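Local coordinates for protein GENE 22 product (Bacillus phage spp1, PDB 2XC8) that is of unknown function but resembles in fold a domain of the lactococcal phage p2 receptor-binding protein, which hints at a possible role in host recognition, at residues K8-L13 with Y116-D120; M59-H63 with Y85-Q89; L48-T53 with V101-P105; I17-G23 with R109-L115. One frame throughout, in Å; residues are numbered along the deposited sequence.

Contact 1: K8-L13 with Y116-D120; sequences KAVWYL and YEKED
K8 and E117 form a parallel beta bridge, with CA atoms 4.7 Å apart and both side chains on one face of the sheet. E117 bonds through its backbone to both neighbours of K8, the usual parallel pattern: A9 N donates to E117 O (3.0 Å, 174°), while R7 is the other partner. Past the bridge the segments part. A9 O and E117 O, 3.2 Å apart, are both acceptors and do not bond; instead a water fills the gap, donating to A9 O (2.9 Å) and accepting from E119 N (2.9 Å). The long side chain of K8, m at chi1 and trans thereafter, runs along segment 117-120 to its end, where NZ donates to D120 O at 3.2 Å. V10 turns the backbone (phi/psi -63/-50), and Y12 comes back toward Y116 (CB to CB 4.0 Å). The p rotamer of Y12 lays its ring against K118, whose CB sits 3.9 Å from the Y12 ring centroid, 18° off the normal, a CH-pi contact using lysine's aliphatic part. Small A9 leaves room for the Y116 ring (CB to CD1 4.2 Å). Here the chain crosses from one sheet of a beta sandwich to the other: E117, on strand 109-117, lies beside strand 2-8, whereas V10 and Y12 hydrogen-bond through their backbones to G34 and H32, Y12 also stacking on H32, and L13 touches V41 of strand 37-47.

Contact 2: M59-H63 with Y85-Q89; sequences MLYLH and YCDYQ
The hydroxyl of Y61 lies right against a loop backbone, with OH 3.3 Å from D87 N and 3.4 Å from Y88 N, yet at angles too poor for hydrogen bonds. Segment 59-63 is extended strand; 85-89 runs beside it in the same direction, M59 facing C86 (CA atoms 7.0 Å apart) and Y61 facing Y88 (7.2 Å), too far for backbone pairing. Alternation sends M59, Y61 and H63 toward the loop and L60 and L62 into the core of the sandwich. M59, a selenomethionine with an off-well chi1 of -129°, folds CE to 3.6 Å from C86 CB. Y61 (m) presents a ring face to Y88, whose CB is 3.7 Å from the Y61 ring centroid and 10° off its normal, a CH-pi contact. Y88, t at chi1, tilts its ring 51° from that of Y61 (centroids 5.4 Å apart). H63 (p) is nearly parallel to Y88, at 21°, but slid aside, with centroids at 5.2 Å. Together Y61, H63 and Y88 form an aromatic cluster that covers part of the outer face of the sheet. C86 is tied by a disulfide to C76 on strand 71-79. The chemistry is thus aromatic and apolar packing beside a covalent tether; E92 bonds H63 ND1 through its side chain and Y88 OH through its carbonyl, while S74 OG bonds H63 NE2.

Contact 3: L48-T53 with V101-P105; sequences LTPDDT and VTVFP
At one end of the beta sandwich, the loop that leaves strand 37-47 lies along the end of strand 93-103 and contains an Asx turn at D51. The two segments run 41° apart and come closest, CA to CA, at P50 and P105 (5.1 Å). Alternation on strand 101-103 turns V101 and V103 toward the loop and T102 away. L48, with chi1 m and chi2 t, is the bump at the buried end: its CD2 rests on V101 CB at 4.0 Å, its CB on V103 CG2 at 3.8 Å. V103 fills the hollow made by the bend of the loop, where its CG1 meets L48 O at 3.5 Å and P50 CB at 3.8 Å. A beta-branched valine suits both the strand and so tight a socket. Rigid P50, held extended (phi/psi -81/161), sets CB 3.5 Å from F104 O. Farther out the P105 ring packs against the loop carbonyls, with CG 3.5 Å from T53 O and CA 3.2 Å from D51 O in a CA-H...O contact. Between the backbones a water accepts from D51 N (2.7 Å) and probably donates to V103 O (2.8 Å). Next door, strand 56-64 pairs with V101 and V103 through Y58 and V56. Aspartate suits the turn because its short carboxylate reaches back to the main chain: D51 OD2 accepts from Y54 N and, at 3.0 Å, from T53 N.

Contact 4: I17-G23 with R109-L115; sequences IKETETG and REGTIFL
R109 reaches with its side chain, m at chi1 and trans beyond, to the turn 20-23 and offers the edge of its guanidinium to three acceptors. NH1 makes a salt bridge with E19 OE2 (3.0 Å) and donates to T20 O (2.8 Å); NH2 donates to E21 O (2.6 Å). Arginine suits this place because its planar head can serve a carboxylate and two carbonyls at once. The turn itself joins strands 17-19 and 23-33 in a beta hairpin: T20 N donates to G23 O (2.7 Å), and T20 OG1 accepts from G23 N (3.0 Å), an ST motif. Strands 17-19 and 109-115 belong to the two facing sheets of a beta sandwich, their axes 8.1 Å apart and 158° from parallel. Branched I17 and I113 fill the space between them, CG2 to CG2 at 3.8 Å. Exposed E21 turns away from R109, and its OE2 is hydrogen-bonded to Y12 of a neighbouring subunit. I17 CD1 meets L115 CD2 at 3.9 Å.

Overall arrangement
From the N terminus the chain opens four loops that close in reverse order, so the contacts nest without crossing. K8-L13 begins contact 1, then I17-G23 contact 4, L48-T53 contact 3 and M59-H63 contact 2. Contact 2 closes first, at Y85-Q89, before strand 93-103 leads to contact 3; strand 109-117 then closes contact 4, and Y116-D120 contact 1. Contacts 3 and 4 adjoin; contacts 1 and 3 lie on opposite sides of the chain's centre. Contact 4 packs the two sheets together, contact 1 marks where the chain passes from one to the other, contact 3 lays the loop after strand 37-47 on strand 93-103, and contact 2 covers part of an outer face.

Contact 1: K8-L13 with Y116-D120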
# COMPACT_ATOMS: atom_id res chain seq x y z
N LYS B 8 11.63 -3.64 7.43
CA LYS B 8 12.10 -5.00 7.68
C LYS B 8 12.17 -5.25 9.19
O LYS B 8 12.88 -4.54 9.91
CB LYS B 8 13.46 -5.23 7.03
CG LYS B 8 13.42 -5.25 5.50
CD LYS B 8 14.81 -5.37 4.90
CE LYS B 8 14.75 -5.38 3.39
NZ LYS B 8 16.10 -5.47 2.77
N ALA B 9 11.44 -6.26 9.64
CA ALA B 9 11.38 -6.60 11.07
C ALA B 9 11.30 -8.11 11.28
O ALA B 9 10.94 -8.86 10.37
CB ALA B 9 10.18 -5.90 11.72
N VAL B 10 11.65 -8.54 12.50
CA VAL B 10 11.54 -9.94 12.90
C VAL B 10 10.07 -10.36 12.86
O VAL B 10 9.72 -11.39 12.27
CB VAL B 10 12.14 -10.19 14.31
CG1 VAL B 10 11.99 -11.65 14.73
CG2 VAL B 10 13.61 -9.77 14.35
N TRP B 11 9.21 -9.55 13.48
CA TRP B 11 7.77 -9.73 13.41
C TRP B 11 7.21 -9.00 12.20
O TRP B 11 7.30 -7.77 12.12
CB TRP B 11 7.10 -9.22 14.69
CG TRP B 11 7.35 -10.06 15.90
CD1 TRP B 11 8.39 -9.94 16.78
CD2 TRP B 11 6.55 -11.15 16.37
NE1 TRP B 11 8.28 -10.88 17.77
CE2 TRP B 11 7.16 -11.64 17.55
CE3 TRP B 11 5.37 -11.75 15.92
CZ2 TRP B 11 6.63 -12.71 18.28
CZ3 TRP B 11 4.85 -12.82 16.64
CH2 TRP B 11 5.48 -13.29 17.81
N TYR B 12 6.64 -9.75 11.27
CA TYR B 12 6.05 -9.16 10.07
C TYR B 12 4.69 -9.76 9.72
O TYR B 12 4.40 -10.91 10.04
CB TYR B 12 7.01 -9.22 8.88
CG TYR B 12 7.40 -10.61 8.40
CD1 TYR B 12 6.73 -11.21 7.34
CD2 TYR B 12 8.45 -11.30 9.00
CE1 TYR B 12 7.09 -12.48 6.89
CE2 TYR B 12 8.82 -12.57 8.55
CZ TYR B 12 8.13 -13.15 7.50
OH TYR B 12 8.49 -14.40 7.06
N LEU B 13 3.86 -8.95 9.06
CA LEU B 13 2.49 -9.30 8.73
C LEU B 13 2.27 -9.31 7.22
O LEU B 13 2.58 -8.32 6.54
CB LEU B 13 1.53 -8.32 9.42
CG LEU B 13 0.01 -8.53 9.31
CD1 LEU B 13 -0.44 -9.79 10.04
CD2 LEU B 13 -0.72 -7.31 9.85
N TYR B 116 4.93 -4.27 7.55
CA TYR B 116 6.11 -4.99 8.02
C TYR B 116 6.50 -6.10 7.05
O TYR B 116 5.66 -6.84 6.55
CB TYR B 116 6.00 -5.35 9.50
CG TYR B 116 5.86 -4.13 10.39
CD1 TYR B 116 6.98 -3.37 10.75
CD2 TYR B 116 4.61 -3.70 10.83
CE1 TYR B 116 6.85 -2.24 11.55
CE2 TYR B 116 4.47 -2.57 11.63
CZ TYR B 116 5.59 -1.84 11.98
OH TYR B 116 5.46 -0.73 12.77
N GLU B 117 7.81 -6.18 6.80
CA GLU B 117 8.36 -7.13 5.85
C GLU B 117 9.41 -8.08 6.44
O GLU B 117 9.95 -7.83 7.52
CB GLU B 117 9.05 -6.20 4.85
CG GLU B 117 8.93 -6.58 3.38
CD GLU B 117 9.62 -5.55 2.49
OE1 GLU B 117 10.75 -5.83 2.04
OE2 GLU B 117 9.04 -4.47 2.26
N LYS B 118 9.68 -9.17 5.72
CA LYS B 118 10.73 -10.13 6.09
C LYS B 118 12.13 -9.52 5.93
O LYS B 118 12.38 -8.80 4.97
CB LYS B 118 10.60 -11.41 5.24
CG LYS B 118 11.71 -12.46 5.39
CD LYS B 118 11.66 -13.18 6.73
CE LYS B 118 12.55 -14.45 6.72
NZ LYS B 118 12.40 -15.22 8.00
N GLU B 119 13.02 -9.82 6.88
CA GLU B 119 14.39 -9.29 6.86
C GLU B 119 15.28 -9.94 5.79
O GLU B 119 14.84 -10.84 5.07
CB GLU B 119 15.04 -9.42 8.25
CG GLU B 119 14.59 -8.35 9.25
CD GLU B 119 15.28 -8.47 10.61
OE1 GLU B 119 15.91 -9.51 10.89
OE2 GLU B 119 15.17 -7.51 11.41
N ASP B 120 16.52 -9.46 5.69
CA ASP B 120 17.52 -9.93 4.71
C ASP B 120 17.09 -9.69 3.27
O ASP B 120 16.66 -8.60 2.90
CB ASP B 120 17.89 -11.40 4.93
CG ASP B 120 18.39 -11.69 6.34
OD1 ASP B 120 18.83 -10.74 7.04
OD2 ASP B 120 18.34 -12.86 6.76
O HOH W 1 12.31 -11.25 9.34

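Contact 2: M59-H63 with Y85-Q89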
# COMPACT_ATOMS: atom_id res chain seq x y z
N MSE B 59 -6.55 4.44 15.81
CA MSE B 59 -5.44 3.60 16.14
C MSE B 59 -5.73 2.13 16.15
O MSE B 59 -6.54 1.65 16.87
CB MSE B 59 -4.90 3.99 17.48
CG MSE B 59 -3.46 4.21 17.46
SE MSE B 59 -2.92 6.02 17.33
CE MSE B 59 -2.47 6.16 19.13
N LEU B 60 -5.01 1.41 15.31
CA LEU B 60 -5.24 -0.03 15.18
C LEU B 60 -4.10 -0.82 15.83
O LEU B 60 -2.93 -0.59 15.54
CB LEU B 60 -5.39 -0.41 13.71
CG LEU B 60 -5.76 -1.85 13.34
CD1 LEU B 60 -7.17 -2.22 13.79
CD2 LEU B 60 -5.61 -2.06 11.84
N TYR B 61 -4.47 -1.74 16.72
CA TYR B 61 -3.50 -2.55 17.45
C TYR B 61 -3.58 -4.03 17.09
O TYR B 61 -4.68 -4.59 16.99
CB TYR B 61 -3.69 -2.40 18.97
CG TYR B 61 -3.76 -0.97 19.47
CD1 TYR B 61 -2.65 -0.13 19.40
CD2 TYR B 61 -4.94 -0.47 20.03
CE1 TYR B 61 -2.72 1.19 19.86
CE2 TYR B 61 -5.01 0.84 20.49
CZ TYR B 61 -3.89 1.66 20.41
OH TYR B 61 -3.96 2.96 20.87
N LEU B 62 -2.42 -4.65 16.89
CA LEU B 62 -2.34 -6.09 16.73
C LEU B 62 -1.62 -6.67 17.95
O LEU B 62 -0.44 -6.41 18.16
CB LEU B 62 -1.60 -6.47 15.43
CG LEU B 62 -1.61 -7.94 15.00
CD1 LEU B 62 -2.99 -8.38 14.53
CD2 LEU B 62 -0.57 -8.19 13.92
N HIS B 63 -2.36 -7.43 18.74
CA HIS B 63 -1.85 -7.98 19.99
C HIS B 63 -2.10 -9.48 20.10
O HIS B 63 -2.98 -10.02 19.43
CB HIS B 63 -2.46 -7.26 21.19
CG HIS B 63 -3.95 -7.11 21.11
ND1 HIS B 63 -4.82 -8.09 21.54
CD2 HIS B 63 -4.72 -6.10 20.63
CE1 HIS B 63 -6.06 -7.69 21.33
NE2 HIS B 63 -6.03 -6.49 20.78
N TYR B 85 -6.37 10.74 24.82
CA TYR B 85 -5.44 10.17 23.84
C TYR B 85 -5.57 8.65 23.77
O TYR B 85 -5.98 8.00 24.73
CB TYR B 85 -4.00 10.56 24.15
CG TYR B 85 -3.49 10.08 25.50
CD1 TYR B 85 -2.96 8.80 25.65
CD2 TYR B 85 -3.54 10.91 26.62
CE1 TYR B 85 -2.50 8.36 26.89
CE2 TYR B 85 -3.09 10.48 27.85
CZ TYR B 85 -2.56 9.21 27.98
OH TYR B 85 -2.11 8.78 29.21
N CYS B 86 -5.19 8.10 22.62
CA CYS B 86 -5.17 6.66 22.41
C CYS B 86 -3.84 6.04 22.80
O CYS B 86 -2.77 6.57 22.49
CB CYS B 86 -5.51 6.33 20.96
SG CYS B 86 -7.28 6.33 20.62
N ASP B 87 -3.93 4.91 23.50
CA ASP B 87 -2.78 4.19 24.01
C ASP B 87 -3.26 2.77 24.28
O ASP B 87 -4.29 2.58 24.93
CB ASP B 87 -2.28 4.84 25.31
CG ASP B 87 -0.95 4.27 25.79
OD1 ASP B 87 -0.05 4.04 24.96
OD2 ASP B 87 -0.81 4.07 27.02
N TYR B 88 -2.53 1.78 23.77
CA TYR B 88 -2.88 0.39 24.03
C TYR B 88 -2.58 0.03 25.49
O TYR B 88 -1.48 0.28 25.98
CB TYR B 88 -2.16 -0.55 23.07
CG TYR B 88 -2.42 -2.00 23.38
CD1 TYR B 88 -3.65 -2.58 23.09
CD2 TYR B 88 -1.45 -2.79 24.00
CE1 TYR B 88 -3.91 -3.91 23.38
CE2 TYR B 88 -1.69 -4.12 24.30
CZ TYR B 88 -2.92 -4.67 23.99
OH TYR B 88 -3.17 -5.99 24.28
N GLN B 89 -3.56 -0.56 26.17
CA GLN B 89 -3.47 -0.75 27.63
C GLN B 89 -3.56 -2.19 28.15
O GLN B 89 -3.04 -2.49 29.23
CB GLN B 89 -4.54 0.09 28.35
CG GLN B 89 -5.96 -0.03 27.77
CD GLN B 89 -7.02 0.60 28.66
OE1 GLN B 89 -7.81 1.43 28.20
NE2 GLN B 89 -7.04 0.21 29.93

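Contact 3: L48-T53 with V101-P105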
# COMPACT_ATOMS: atom_id res chain seq x y z
N LEU B 48 -13.19 5.44 8.39
CA LEU B 48 -12.47 6.60 8.88
C LEU B 48 -13.45 7.77 9.02
O LEU B 48 -13.35 8.78 8.32
CB LEU B 48 -11.29 6.94 7.97
CG LEU B 48 -10.09 5.98 8.02
CD1 LEU B 48 -9.19 6.17 6.81
CD2 LEU B 48 -9.29 6.14 9.31
N THR B 49 -14.39 7.59 9.94
CA THR B 49 -15.50 8.52 10.15
C THR B 49 -15.02 9.82 10.79
O THR B 49 -14.42 9.80 11.87
CB THR B 49 -16.61 7.88 11.02
OG1 THR B 49 -16.93 6.58 10.51
CG2 THR B 49 -17.87 8.74 11.01
N PRO B 50 -15.29 10.97 10.13
CA PRO B 50 -14.95 12.25 10.73
C PRO B 50 -16.01 12.70 11.74
O PRO B 50 -17.13 12.19 11.73
CB PRO B 50 -14.93 13.20 9.52
CG PRO B 50 -15.89 12.60 8.56
CD PRO B 50 -15.91 11.11 8.80
N ASP B 51 -15.63 13.62 12.61
CA ASP B 51 -16.56 14.25 13.54
C ASP B 51 -16.87 15.65 13.04
O ASP B 51 -16.04 16.27 12.37
CB ASP B 51 -15.94 14.32 14.94
CG ASP B 51 -16.89 14.86 15.99
OD1 ASP B 51 -17.87 14.16 16.33
OD2 ASP B 51 -16.65 15.98 16.49
N ASP B 52 -18.04 16.17 13.34
CA ASP B 52 -18.41 17.48 12.90
C ASP B 52 -17.61 18.61 13.53
O ASP B 52 -17.44 19.62 12.94
CB ASP B 52 -19.88 17.67 13.18
CG ASP B 52 -20.74 17.33 12.01
OD1 ASP B 52 -21.96 17.42 12.13
OD2 ASP B 52 -20.23 16.99 10.96
N THR B 53 -17.12 18.40 14.72
CA THR B 53 -16.38 19.43 15.45
C THR B 53 -14.87 19.17 15.48
O THR B 53 -14.08 20.02 15.04
CB THR B 53 -16.92 19.59 16.90
OG1 THR B 53 -18.32 19.88 16.85
CG2 THR B 53 -16.20 20.71 17.63
N VAL B 101 -4.14 7.10 11.95
CA VAL B 101 -4.68 8.14 11.07
C VAL B 101 -5.49 9.20 11.82
O VAL B 101 -6.31 8.87 12.69
CB VAL B 101 -5.55 7.53 9.93
CG1 VAL B 101 -6.07 8.61 8.98
CG2 VAL B 101 -4.77 6.48 9.14
N THR B 102 -5.26 10.46 11.48
CA THR B 102 -6.07 11.57 11.96
C THR B 102 -7.04 12.01 10.86
O THR B 102 -6.62 12.36 9.75
CB THR B 102 -5.20 12.76 12.43
OG1 THR B 102 -4.27 12.31 13.43
CG2 THR B 102 -6.06 13.88 13.01
N VAL B 103 -8.33 11.97 11.17
CA VAL B 103 -9.38 12.36 10.23
C VAL B 103 -10.00 13.69 10.66
O VAL B 103 -10.57 13.80 11.75
CB VAL B 103 -10.49 11.28 10.12
CG1 VAL B 103 -11.49 11.64 9.03
CG2 VAL B 103 -9.88 9.91 9.83
N PHE B 104 -9.87 14.70 9.80
CA PHE B 104 -10.37 16.04 10.08
C PHE B 104 -11.84 16.18 9.67
O PHE B 104 -12.30 15.45 8.79
CB PHE B 104 -9.48 17.08 9.39
CG PHE B 104 -8.09 17.14 9.95
CD1 PHE B 104 -7.80 17.94 11.05
CD2 PHE B 104 -7.06 16.38 9.38
CE1 PHE B 104 -6.51 17.99 11.58
CE2 PHE B 104 -5.77 16.42 9.91
CZ PHE B 104 -5.49 17.23 11.00
N PRO B 105 -12.59 17.11 10.31
CA PRO B 105 -14.03 17.26 10.04
C PRO B 105 -14.45 17.25 8.57
O PRO B 105 -15.50 16.69 8.25
CB PRO B 105 -14.35 18.62 10.68
CG PRO B 105 -13.42 18.70 11.83
CD PRO B 105 -12.15 18.00 11.40
O HOH W 2 -13.21 14.73 12.18

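Contact 4: I17-G23 with R109-L115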
# COMPACT_ATOMS: atom_id res chain seq x y z
N ILE B 17 -2.85 -4.28 3.71
CA ILE B 17 -3.51 -3.14 4.37
C ILE B 17 -3.63 -1.97 3.39
O ILE B 17 -2.63 -1.49 2.86
CB ILE B 17 -2.77 -2.69 5.65
CG1 ILE B 17 -2.47 -3.88 6.57
CG2 ILE B 17 -3.59 -1.63 6.40
CD1 ILE B 17 -1.39 -3.63 7.60
N LYS B 18 -4.85 -1.54 3.17
CA LYS B 18 -5.12 -0.43 2.26
C LYS B 18 -6.20 0.58 2.63
O LYS B 18 -7.17 0.28 3.28
CB LYS B 18 -5.36 -0.95 0.84
CG LYS B 18 -6.65 -1.61 0.63
CD LYS B 18 -6.85 -1.86 -0.78
CE LYS B 18 -6.70 -3.30 -1.08
NZ LYS B 18 -7.88 -3.81 -1.80
N GLU B 19 -6.00 1.81 2.19
CA GLU B 19 -6.99 2.86 2.37
C GLU B 19 -8.06 2.75 1.28
O GLU B 19 -7.74 2.67 0.09
CB GLU B 19 -6.32 4.24 2.32
CG GLU B 19 -7.28 5.42 2.52
CD GLU B 19 -6.70 6.75 2.07
OE1 GLU B 19 -5.52 6.80 1.66
OE2 GLU B 19 -7.44 7.76 2.12
N THR B 20 -9.32 2.75 1.70
CA THR B 20 -10.45 2.79 0.78
C THR B 20 -11.08 4.18 0.88
O THR B 20 -10.63 4.99 1.69
CB THR B 20 -11.50 1.70 1.12
OG1 THR B 20 -11.99 1.90 2.45
CG2 THR B 20 -10.88 0.30 1.03
N GLU B 21 -12.07 4.50 0.09
CA GLU B 21 -12.71 5.77 0.15
C GLU B 21 -13.48 5.96 1.45
O GLU B 21 -13.60 7.03 1.92
CB GLU B 21 -13.57 6.00 -1.10
CG GLU B 21 -12.97 7.06 -2.08
CD GLU B 21 -13.11 6.80 -3.61
OE1 GLU B 21 -14.18 6.40 -4.12
OE2 GLU B 21 -12.14 7.07 -4.33
N THR B 22 -13.93 4.89 2.07
CA THR B 22 -14.68 4.96 3.33
C THR B 22 -13.81 4.76 4.57
O THR B 22 -14.11 5.31 5.63
CB THR B 22 -15.86 3.96 3.36
OG1 THR B 22 -15.38 2.64 3.07
CG2 THR B 22 -16.92 4.34 2.33
N GLY B 23 -12.74 3.97 4.44
CA GLY B 23 -11.85 3.72 5.58
C GLY B 23 -10.62 2.88 5.31
O GLY B 23 -9.88 3.11 4.35
N ARG B 109 -7.57 13.23 5.52
CA ARG B 109 -6.90 12.17 6.27
C ARG B 109 -5.39 12.39 6.28
O ARG B 109 -4.79 12.59 5.22
CB ARG B 109 -7.23 10.80 5.68
CG ARG B 109 -8.71 10.46 5.68
CD ARG B 109 -9.01 9.31 4.73
NE ARG B 109 -10.44 8.99 4.71
CZ ARG B 109 -10.98 8.02 3.98
NH1 ARG B 109 -10.22 7.25 3.21
NH2 ARG B 109 -12.29 7.81 4.03
N GLU B 110 -4.80 12.36 7.47
CA GLU B 110 -3.36 12.44 7.62
C GLU B 110 -2.88 11.33 8.55
O GLU B 110 -3.33 11.24 9.70
CB GLU B 110 -2.94 13.82 8.14
CG GLU B 110 -1.43 14.00 8.37
CD GLU B 110 -0.59 13.93 7.10
OE1 GLU B 110 0.64 13.72 7.21
OE2 GLU B 110 -1.15 14.08 5.98
N GLY B 111 -1.98 10.49 8.06
CA GLY B 111 -1.46 9.38 8.85
C GLY B 111 -0.56 8.41 8.11
O GLY B 111 0.02 8.74 7.07
N THR B 112 -0.45 7.21 8.67
CA THR B 112 0.49 6.20 8.18
C THR B 112 0.02 4.75 8.25
O THR B 112 -0.62 4.33 9.22
CB THR B 112 1.81 6.24 8.98
OG1 THR B 112 2.27 7.59 9.10
CG2 THR B 112 2.89 5.41 8.30
N ILE B 113 0.35 3.99 7.20
CA ILE B 113 0.04 2.57 7.17
C ILE B 113 1.43 1.93 7.26
O ILE B 113 2.27 2.13 6.38
CB ILE B 113 -0.72 2.08 5.91
CG1 ILE B 113 -2.19 2.49 5.98
CG2 ILE B 113 -0.60 0.56 5.75
CD1 ILE B 113 -2.94 2.40 4.65
N PHE B 114 1.67 1.18 8.33
CA PHE B 114 2.94 0.49 8.53
C PHE B 114 2.86 -0.94 7.98
O PHE B 114 2.07 -1.75 8.46
CB PHE B 114 3.33 0.47 10.01
CG PHE B 114 3.71 1.83 10.56
CD1 PHE B 114 5.02 2.28 10.49
CD2 PHE B 114 2.75 2.64 11.16
CE1 PHE B 114 5.38 3.52 11.00
CE2 PHE B 114 3.10 3.89 11.67
CZ PHE B 114 4.41 4.33 11.59
N LEU B 115 3.68 -1.22 6.97
CA LEU B 115 3.72 -2.55 6.35
C LEU B 115 5.02 -3.27 6.69
O LEU B 115 6.09 -2.92 6.18
CB LEU B 115 3.54 -2.45 4.83
CG LEU B 115 2.21 -1.93 4.26
CD1 LEU B 115 2.27 -1.89 2.75
CD2 LEU B 115 1.02 -2.77 4.72